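Local atomic coordinates of uncharacterized conserved protein YiiM (Geobacillus stearothermophilus, PDB entry 5YHH), a protein that is a MOSC-domain protein implicated in resistance to hydroxylaminopurine, probably acting as a molybdenum cofactor-dependent oxidoreductase. Residues 6-18 and 86-98. Sequence-based numbering, arbitrary orientation.
Sequences PMQIVSINVGKPK and AGAFGENWTLLGL
Ile9 faces Leu95 and Ile12 faces Trp93 where strands 8-18 and 93-96 run antiparallel, neighbours in the mixed sheet of this MOSC-domain protein. A classic beta bulge interrupts the pairing: Val10 and Ser11 both face Thr94, whose O takes a bond from Val10 N (2.8 Å) and a weak one from Ser11 N. Ser11 O receives Thr94 N in return, and further along Asn13 N reaches Asn92 O.

On one face of the sheet, Ile9 lays CD1 over the six-membered ring of Trp93, 3.5 Å from its centroid and 6° off the normal, a CH-pi contact; Phe151 also meets this indole. The other face carries Ser11 and Thr94. Next to them Asn13, with CG beside its own N (chi1 -47°), swings its amide across to the 86-98 segment. Asn13 ND2 donates twice, to Glu91 O (3.1 Å), approached from above the carbonyl plane, and to Thr94 OG1 (2.9 Å), while Asn13 OD1 accepts from Ser11 OG, which helps fix the amide's rotation. Glu91 bends back under the Gly87-Gly90 type I turn, its OE1 accepting from Phe89 N. Glu91 OE2 is gripped twice, by Gly87 N from above the carboxylate plane and by Thr94 OG1 on the anti side at 2.6 Å.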
loop_
_atom_site.group_PDB
_atom_site.type_symbol
_atom_site.label_atom_id
_atom_site.label_comp_id
_atom_site.label_asym_id
_atom_site.label_seq_id
_atom_site.Cartn_x
_atom_site.Cartn_y
_atom_site.Cartn_z
ATOM N N PRO A 6 -17.672 -3.291 -7.265
ATOM C CA PRO A 6 -16.924 -2.094 -7.680
ATOM C C PRO A 6 -15.654 -1.941 -6.840
ATOM O O PRO A 6 -15.317 -0.830 -6.401
ATOM C CB PRO A 6 -17.890 -0.989 -7.336
ATOM C CG PRO A 6 -18.479 -1.470 -5.999
ATOM C CD PRO A 6 -18.446 -3.008 -6.038
ATOM N N MET A 7 -15.012 -3.074 -6.580
ATOM C CA MET A 7 -13.684 -3.147 -6.005
ATOM C C MET A 7 -12.804 -3.702 -7.121
ATOM O O MET A 7 -12.998 -4.864 -7.549
ATOM C CB MET A 7 -13.692 -4.096 -4.812
ATOM C CG MET A 7 -14.417 -3.550 -3.581
ATOM S SD MET A 7 -14.920 -4.860 -2.413
ATOM C CE MET A 7 -13.709 -6.166 -2.681
ATOM N N GLN A 8 -11.866 -2.879 -7.602
ATOM C CA GLN A 8 -11.001 -3.288 -8.688
ATOM C C GLN A 8 -9.660 -2.600 -8.716
ATOM O O GLN A 8 -9.455 -1.614 -8.019
ATOM C CB GLN A 8 -11.709 -3.067 -10.029
ATOM C CG GLN A 8 -12.136 -1.674 -10.255
ATOM C CD GLN A 8 -12.753 -1.473 -11.607
ATOM O OE1 GLN A 8 -12.049 -1.220 -12.586
ATOM N NE2 GLN A 8 -14.078 -1.546 -11.673
ATOM N N ILE A 9 -8.770 -3.121 -9.555
ATOM C CA ILE A 9 -7.519 -2.469 -9.940
ATOM C C ILE A 9 -7.851 -1.633 -11.162
ATOM O O ILE A 9 -7.982 -2.164 -12.256
ATOM C CB ILE A 9 -6.394 -3.521 -10.290
ATOM C CG1 ILE A 9 -6.192 -4.483 -9.130
ATOM C CG2 ILE A 9 -5.068 -2.832 -10.639
ATOM C CD1 ILE A 9 -5.343 -5.805 -9.459
ATOM N N VAL A 10 -8.006 -0.318 -11.009
ATOM C CA VAL A 10 -8.366 0.483 -12.186
ATOM C C VAL A 10 -7.157 0.729 -13.060
ATOM O O VAL A 10 -7.304 0.852 -14.269
ATOM C CB VAL A 10 -9.109 1.822 -11.919
ATOM C CG1 VAL A 10 -10.590 1.580 -11.701
ATOM C CG2 VAL A 10 -8.445 2.666 -10.834
ATOM N N SER A 11 -5.958 0.673 -12.485
ATOM C CA SER A 11 -4.758 0.865 -13.269
ATOM C C SER A 11 -3.619 0.079 -12.705
ATOM O O SER A 11 -3.454 -0.011 -11.497
ATOM C CB SER A 11 -4.379 2.357 -13.367
ATOM O OG SER A 11 -3.333 2.543 -14.310
ATOM N N ILE A 12 -2.862 -0.539 -13.600
ATOM C CA ILE A 12 -1.631 -1.202 -13.249
ATOM C C ILE A 12 -0.571 -0.307 -13.837
ATOM O O ILE A 12 -0.610 -0.005 -15.024
ATOM C CB ILE A 12 -1.497 -2.612 -13.876
ATOM C CG1 ILE A 12 -2.642 -3.550 -13.450
ATOM C CG2 ILE A 12 -0.152 -3.225 -13.543
ATOM C CD1 ILE A 12 -2.708 -4.842 -14.379
ATOM N N ASN A 13 0.372 0.099 -13.004
ATOM C CA ASN A 13 1.389 1.052 -13.374
ATOM C C ASN A 13 2.761 0.411 -13.278
ATOM O O ASN A 13 3.050 -0.222 -12.281
ATOM C CB ASN A 13 1.281 2.263 -12.449
ATOM C CG ASN A 13 -0.168 2.742 -12.300
ATOM O OD1 ASN A 13 -0.841 2.986 -13.298
ATOM N ND2 ASN A 13 -0.658 2.846 -11.070
ATOM N N VAL A 14 3.602 0.615 -14.281
ATOM C CA VAL A 14 4.913 -0.009 -14.304
ATOM C C VAL A 14 6.034 1.028 -14.420
ATOM O O VAL A 14 5.938 1.990 -15.203
ATOM C CB VAL A 14 4.997 -1.046 -15.443
ATOM C CG1 VAL A 14 6.454 -1.525 -15.648
ATOM C CG2 VAL A 14 4.085 -2.227 -15.129
ATOM N N GLY A 15 7.077 0.849 -13.612
ATOM C CA GLY A 15 8.230 1.745 -13.632
ATOM C C GLY A 15 9.470 1.134 -14.257
ATOM O O GLY A 15 9.481 -0.054 -14.602
ATOM N N LYS A 16 10.513 1.954 -14.412
ATOM C CA LYS A 16 11.816 1.495 -14.929
ATOM C C LYS A 16 12.770 1.159 -13.786
ATOM O O LYS A 16 12.875 1.928 -12.837
ATOM C CB LYS A 16 12.463 2.563 -15.811
ATOM C CG LYS A 16 11.593 3.013 -16.971
ATOM C CD LYS A 16 12.418 3.605 -18.135
ATOM C CE LYS A 16 11.506 4.176 -19.221
ATOM N NZ LYS A 16 10.701 5.336 -18.696
ATOM N N PRO A 17 13.456 0.002 -13.855
ATOM C CA PRO A 17 14.562 -0.290 -12.927
ATOM C C PRO A 17 15.772 0.672 -13.012
ATOM O O PRO A 17 16.071 1.211 -14.089
ATOM C CB PRO A 17 14.991 -1.708 -13.338
ATOM C CG PRO A 17 13.759 -2.345 -13.824
ATOM C CD PRO A 17 12.938 -1.239 -14.475
ATOM N N LYS A 18 16.435 0.882 -11.870
ATOM C CA LYS A 18 17.736 1.590 -11.808
ATOM C C LYS A 18 18.689 0.966 -10.775
ATOM O O LYS A 18 18.237 0.392 -9.777
ATOM C CB LYS A 18 17.547 3.099 -11.546
ATOM C CG LYS A 18 16.673 3.491 -10.330
ATOM C CD LYS A 18 16.566 5.056 -10.152
ATOM C CE LYS A 18 17.568 5.684 -9.129
ATOM N NZ LYS A 18 18.874 6.208 -9.676
ATOM N N ALA A 86 -3.626 8.066 -12.098
ATOM C CA ALA A 86 -3.044 6.796 -11.791
ATOM C C ALA A 86 -1.522 6.838 -11.898
ATOM O O ALA A 86 -0.954 7.332 -12.865
ATOM C CB ALA A 86 -3.680 5.691 -12.729
ATOM N N GLY A 87 -0.854 6.354 -10.861
ATOM C CA GLY A 87 0.616 6.338 -10.819
ATOM C C GLY A 87 1.198 7.491 -10.000
ATOM O O GLY A 87 2.387 7.521 -9.663
ATOM N N ALA A 88 0.342 8.425 -9.632
ATOM C CA ALA A 88 0.779 9.647 -8.967
ATOM C C ALA A 88 1.472 9.362 -7.622
ATOM O O ALA A 88 2.346 10.134 -7.200
ATOM C CB ALA A 88 -0.438 10.602 -8.804
ATOM N N PHE A 89 1.092 8.275 -6.936
ATOM C CA PHE A 89 1.748 7.915 -5.650
ATOM C C PHE A 89 2.770 6.813 -5.747
ATOM O O PHE A 89 3.239 6.265 -4.730
ATOM C CB PHE A 89 0.714 7.669 -4.538
ATOM C CG PHE A 89 0.108 8.969 -4.030
ATOM C CD1 PHE A 89 -0.501 9.839 -4.895
ATOM C CD2 PHE A 89 0.231 9.344 -2.708
ATOM C CE1 PHE A 89 -0.969 11.083 -4.435
ATOM C CE2 PHE A 89 -0.268 10.575 -2.267
ATOM C CZ PHE A 89 -0.850 11.417 -3.126
ATOM N N GLY A 90 3.205 6.567 -6.978
ATOM C CA GLY A 90 4.188 5.546 -7.265
ATOM C C GLY A 90 3.609 4.166 -7.092
ATOM O O GLY A 90 4.352 3.215 -6.994
ATOM N N GLU A 91 2.280 4.034 -7.089
ATOM C CA GLU A 91 1.667 2.737 -6.786
ATOM C C GLU A 91 1.727 1.768 -7.982
ATOM O O GLU A 91 1.593 2.182 -9.121
ATOM C CB GLU A 91 0.228 2.917 -6.267
ATOM C CG GLU A 91 -0.832 3.387 -7.300
ATOM C CD GLU A 91 -0.803 4.804 -7.718
ATOM O OE1 GLU A 91 0.124 5.571 -7.321
ATOM O OE2 GLU A 91 -1.783 5.193 -8.440
ATOM N N ASN A 92 1.959 0.485 -7.728
ATOM C CA ASN A 92 1.787 -0.550 -8.768
ATOM C C ASN A 92 0.343 -0.663 -9.203
ATOM O O ASN A 92 0.045 -0.798 -10.413
ATOM C CB ASN A 92 2.253 -1.922 -8.255
ATOM C CG ASN A 92 3.666 -1.917 -7.767
ATOM O OD1 ASN A 92 3.944 -1.718 -6.566
ATOM N ND2 ASN A 92 4.593 -2.085 -8.695
ATOM N N TRP A 93 -0.566 -0.607 -8.225
ATOM C CA TRP A 93 -1.995 -0.833 -8.433
ATOM C C TRP A 93 -2.765 0.384 -7.903
ATOM O O TRP A 93 -2.701 0.697 -6.712
ATOM C CB TRP A 93 -2.462 -2.051 -7.641
ATOM C CG TRP A 93 -2.024 -3.394 -8.127
ATOM C CD1 TRP A 93 -1.120 -3.678 -9.113
ATOM C CD2 TRP A 93 -2.417 -4.647 -7.563
ATOM N NE1 TRP A 93 -0.947 -5.053 -9.210
ATOM C CE2 TRP A 93 -1.751 -5.660 -8.279
ATOM C CE3 TRP A 93 -3.298 -5.004 -6.542
ATOM C CZ2 TRP A 93 -1.930 -7.023 -7.991
ATOM C CZ3 TRP A 93 -3.484 -6.321 -6.256
ATOM C CH2 TRP A 93 -2.800 -7.334 -6.982
ATOM N N THR A 94 -3.445 1.072 -8.813
ATOM C CA THR A 94 -4.390 2.096 -8.462
ATOM C C THR A 94 -5.716 1.407 -8.255
ATOM O O THR A 94 -6.230 0.732 -9.146
ATOM C CB THR A 94 -4.529 3.130 -9.577
ATOM O OG1 THR A 94 -3.234 3.624 -9.904
ATOM C CG2 THR A 94 -5.436 4.270 -9.096
ATOM N N LEU A 95 -6.285 1.583 -7.070
ATOM C CA LEU A 95 -7.465 0.841 -6.703
ATOM C C LEU A 95 -8.707 1.684 -6.777
ATOM O O LEU A 95 -8.659 2.923 -6.758
ATOM C CB LEU A 95 -7.300 0.305 -5.289
ATOM C CG LEU A 95 -6.164 -0.675 -4.993
ATOM C CD1 LEU A 95 -6.352 -1.313 -3.584
ATOM C CD2 LEU A 95 -6.039 -1.744 -6.065
ATOM N N LEU A 96 -9.833 0.995 -6.906
ATOM C CA LEU A 96 -11.157 1.604 -6.741
ATOM C C LEU A 96 -11.979 0.734 -5.772
ATOM O O LEU A 96 -11.938 -0.503 -5.847
ATOM C CB LEU A 96 -11.852 1.728 -8.100
ATOM C CG LEU A 96 -13.213 2.383 -8.096
ATOM C CD1 LEU A 96 -13.063 3.928 -7.853
ATOM C CD2 LEU A 96 -13.917 2.084 -9.444
ATOM N N GLY A 97 -12.700 1.376 -4.853
ATOM C CA GLY A 97 -13.559 0.682 -3.896
ATOM C C GLY A 97 -12.911 0.108 -2.650
ATOM O O GLY A 97 -13.568 -0.610 -1.897
ATOM N N LEU A 98 -11.622 0.370 -2.432
ATOM C CA LEU A 98 -10.905 -0.159 -1.260
ATOM C C LEU A 98 -10.062 0.950 -0.657
ATOM O O LEU A 98 -9.018 1.313 -1.221
ATOM C CB LEU A 98 -10.015 -1.340 -1.649
ATOM C CG LEU A 98 -10.731 -2.643 -2.082
ATOM C CD1 LEU A 98 -9.931 -3.408 -3.107
ATOM C CD2 LEU A 98 -11.034 -3.555 -0.889
#